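Endo-arabinase (Bacteroides thetaiotaomicron, PDB 5C0P) probably hydrolyses glycosidic bonds in L-arabinan as a glycoside hydrolase of family 43. Local coordinates at residues Thr158-Ile163 and Phe183-Ala188. Numbering follows the deposited sequence.
Sequences TIDGEI and FKASEA. With MG (magnesium ion), chain B.
Ile163 covers one face of the Phe183 ring with CB, and its CD1 comes down beside CE1 and CZ, 3.7 Å from CZ, the two side chains running side by side on the buried face of an antiparallel pair. Chi1 of 58° sets Phe183 CG between its own backbone N and carbonyl carbon, and the ring ends nearer Ile163 than its CB does; Trp221 and Met219 of the next sheet cover this side further. Ile163 N donates to Phe183 O at 3.1 Å, and Ala185 N closes on Gly161 O. Strands 162-168 and 178-184 are antiparallel neighbours in one blade of the five-bladed beta-propeller of family 43. Beyond the last pair, the Asp160 carboxylate grips the 3-10 turn through both syn lone pairs: OD1 takes Ser186 N at 3.0 Å and OD2 the Ser186 hydroxyl OG at a short 2.5 Å, while Asn202 also reaches OD1. The face carrying Glu162 and Lys184 is looser and reaches solvent at the lysine. Extended Lys184 runs beside Glu162, yet its NZ stays 4.3 Å from OE2, too far for a salt bridge. Glu162 OE1 hydrogen-bonds Tyr164 OH. Water joins the pair instead to a magnesium ion, held by Thr158 O at 2.1 Å and five waters: one accepts from Lys184 NZ, another donates to Glu162 OE2 at 2.6 Å.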
ATOM      1  N   THR A 158      -6.469 -18.297  -1.639  1.00 15.65           N
ATOM      2  CA  THR A 158      -7.596 -18.125  -2.563  1.00 13.29           C
ATOM      3  C   THR A 158      -7.351 -18.622  -3.984  1.00 18.19           C
ATOM      4  O   THR A 158      -8.295 -18.702  -4.777  1.00 14.37           O
ATOM      5  CB  THR A 158      -8.021 -16.646  -2.652  1.00 12.41           C
ATOM      6  OG1 THR A 158      -6.926 -15.860  -3.143  1.00 14.11           O
ATOM      7  CG2 THR A 158      -8.422 -16.142  -1.287  1.00 14.92           C
ATOM      8  N   ILE A 159      -6.094 -18.945  -4.293  1.00 14.28           N
ATOM      9  CA  ILE A 159      -5.641 -19.339  -5.636  1.00 12.34           C
ATOM     10  C   ILE A 159      -5.650 -18.173  -6.623  1.00 14.33           C
ATOM     11  O   ILE A 159      -4.591 -17.703  -7.044  1.00 14.92           O
ATOM     12  CB  ILE A 159      -6.389 -20.570  -6.208  1.00 13.20           C
ATOM     13  CG1 ILE A 159      -6.521 -21.662  -5.147  1.00 16.32           C
ATOM     14  CG2 ILE A 159      -5.658 -21.100  -7.429  1.00 16.26           C
ATOM     15  CD1 ILE A 159      -5.194 -22.112  -4.553  1.00 15.81           C
ATOM     16  N   ASP A 160      -6.842 -17.718  -6.999  1.00 13.37           N
ATOM     17  CA  ASP A 160      -7.003 -16.466  -7.725  1.00 13.83           C
ATOM     18  C   ASP A 160      -7.050 -15.380  -6.646  1.00 12.62           C
ATOM     19  O   ASP A 160      -8.031 -15.284  -5.900  1.00 13.30           O
ATOM     20  CB  ASP A 160      -8.307 -16.490  -8.536  1.00 13.29           C
ATOM     21  CG  ASP A 160      -8.248 -15.627  -9.787  1.00 14.38           C
ATOM     22  OD1 ASP A 160      -7.237 -14.915  -9.988  1.00 14.37           O
ATOM     23  OD2 ASP A 160      -9.228 -15.664 -10.574  1.00 16.06           O
ATOM     24  N   GLY A 161      -5.974 -14.602  -6.536  1.00 11.82           N
ATOM     25  CA  GLY A 161      -5.851 -13.582  -5.506  1.00 11.09           C
ATOM     26  C   GLY A 161      -7.024 -12.629  -5.565  1.00 11.88           C
ATOM     27  O   GLY A 161      -7.558 -12.378  -6.645  1.00 11.31           O
ATOM     28  N   GLU A 162      -7.426 -12.110  -4.406  1.00 10.98           N
ATOM     29  CA  GLU A 162      -8.624 -11.291  -4.303  1.00  9.78           C
ATOM     30  C   GLU A 162      -8.303  -9.923  -3.707  1.00 10.79           C
ATOM     31  O   GLU A 162      -7.409  -9.792  -2.878  1.00 11.11           O
ATOM     32  CB  GLU A 162      -9.656 -12.011  -3.431  1.00  9.37           C
ATOM     33  CG  GLU A 162     -10.177 -13.315  -4.070  1.00  9.62           C
ATOM     34  CD  GLU A 162     -11.045 -14.159  -3.148  1.00 15.25           C
ATOM     35  OE1 GLU A 162     -11.229 -13.798  -1.963  1.00 15.06           O
ATOM     36  OE2 GLU A 162     -11.548 -15.208  -3.621  1.00 17.66           O
ATOM     37  N   ILE A 163      -9.039  -8.906  -4.137  1.00  8.33           N
ATOM     38  CA  ILE A 163      -8.951  -7.583  -3.534  1.00  8.66           C
ATOM     39  C   ILE A 163     -10.338  -7.176  -3.028  1.00 11.14           C
ATOM     40  O   ILE A 163     -11.343  -7.351  -3.734  1.00 11.28           O
ATOM     41  CB  ILE A 163      -8.377  -6.542  -4.528  1.00  9.61           C
ATOM     42  CG1 ILE A 163      -6.883  -6.806  -4.711  1.00 12.19           C
ATOM     43  CG2 ILE A 163      -8.606  -5.120  -4.019  1.00 12.38           C
ATOM     44  CD1 ILE A 163      -6.200  -5.939  -5.765  1.00 10.15           C
ATOM     45  N   PHE A 183     -12.536  -7.614  -7.172  1.00 11.12           N
ATOM     46  CA  PHE A 183     -12.170  -8.431  -8.328  1.00 11.48           C
ATOM     47  C   PHE A 183     -11.132  -9.449  -7.928  1.00 11.19           C
ATOM     48  O   PHE A 183     -10.549  -9.354  -6.841  1.00 11.34           O
ATOM     49  CB  PHE A 183     -11.653  -7.580  -9.505  1.00 12.48           C
ATOM     50  CG  PHE A 183     -10.462  -6.714  -9.183  1.00 12.14           C
ATOM     51  CD1 PHE A 183      -9.166  -7.219  -9.243  1.00 12.32           C
ATOM     52  CD2 PHE A 183     -10.641  -5.378  -8.872  1.00 10.66           C
ATOM     53  CE1 PHE A 183      -8.074  -6.407  -8.970  1.00 12.11           C
ATOM     54  CE2 PHE A 183      -9.557  -4.556  -8.605  1.00 11.49           C
ATOM     55  CZ  PHE A 183      -8.272  -5.072  -8.651  1.00 14.91           C
ATOM     56  N   LYS A 184     -10.932 -10.426  -8.804  1.00 11.61           N
ATOM     57  CA  LYS A 184      -9.851 -11.384  -8.675  1.00 11.66           C
ATOM     58  C   LYS A 184      -8.782 -11.031  -9.697  1.00 11.91           C
ATOM     59  O   LYS A 184      -9.087 -10.472 -10.748  1.00 12.02           O
ATOM     60  CB  LYS A 184     -10.376 -12.795  -8.910  1.00 12.36           C
ATOM     61  CG  LYS A 184     -11.496 -13.180  -7.958  1.00 14.39           C
ATOM     62  CD  LYS A 184     -11.998 -14.591  -8.203  1.00 17.13           C
ATOM     63  CE  LYS A 184     -12.932 -15.012  -7.071  1.00 19.78           C
ATOM     64  NZ  LYS A 184     -13.470 -16.390  -7.275  1.00 24.75           N
ATOM     65  N   ALA A 185      -7.535 -11.369  -9.394  1.00 10.93           N
ATOM     66  CA  ALA A 185      -6.410 -10.965 -10.237  1.00  8.99           C
ATOM     67  C   ALA A 185      -6.547 -11.429 -11.689  1.00 11.70           C
ATOM     68  O   ALA A 185      -6.126 -10.721 -12.617  1.00 13.74           O
ATOM     69  CB  ALA A 185      -5.090 -11.442  -9.643  1.00 11.77           C
ATOM     70  N   SER A 186      -7.137 -12.603 -11.898  1.00 11.89           N
ATOM     71  CA  SER A 186      -7.256 -13.154 -13.251  1.00 14.46           C
ATOM     72  C   SER A 186      -8.132 -12.303 -14.185  1.00 12.68           C
ATOM     73  O   SER A 186      -8.142 -12.516 -15.403  1.00 14.99           O
ATOM     74  CB  SER A 186      -7.814 -14.576 -13.206  1.00 13.50           C
ATOM     75  OG  SER A 186      -9.182 -14.538 -12.838  1.00 14.51           O
ATOM     76  N   GLU A 187      -8.870 -11.348 -13.625  1.00 11.54           N
ATOM     77  CA  GLU A 187      -9.710 -10.476 -14.443  1.00 12.83           C
ATOM     78  C   GLU A 187      -8.884  -9.511 -15.294  1.00 11.64           C
ATOM     79  O   GLU A 187      -9.376  -8.976 -16.292  1.00 15.02           O
ATOM     80  CB  GLU A 187     -10.695  -9.714 -13.562  1.00 13.82           C
ATOM     81  CG  GLU A 187     -11.639 -10.653 -12.845  1.00 17.06           C
ATOM     82  CD  GLU A 187     -12.668  -9.948 -12.000  1.00 20.51           C
ATOM     83  OE1 GLU A 187     -13.215  -8.901 -12.437  1.00 21.17           O
ATOM     84  OE2 GLU A 187     -12.942 -10.466 -10.900  1.00 16.84           O
ATOM     85  N   ALA A 188      -7.636  -9.279 -14.891  1.00 12.25           N
ATOM     86  CA  ALA A 188      -6.741  -8.435 -15.681  1.00 10.32           C
ATOM     87  C   ALA A 188      -6.057  -9.298 -16.728  1.00 13.49           C
ATOM     88  O   ALA A 188      -5.429 -10.301 -16.390  1.00 14.51           O
ATOM     89  CB  ALA A 188      -5.706  -7.777 -14.790  1.00 13.48           C
TER
HETATM   90 MG    MG B 401     -10.396 -18.742  -5.135  1.00 14.78          MG
HETATM   91  O   HOH W   1     -10.369 -16.642  -5.451  1.00 14.80           O
HETATM   92  O   HOH W   2     -10.037 -19.009  -7.157  1.00 15.12           O
HETATM   93  O   HOH W   3     -10.931 -18.411  -3.137  1.00 20.44           O
HETATM   94  O   HOH W   4     -12.414 -18.798  -5.528  1.00 16.54           O
HETATM   95  O   HOH W   5     -10.238 -20.808  -4.777  1.00 17.74           O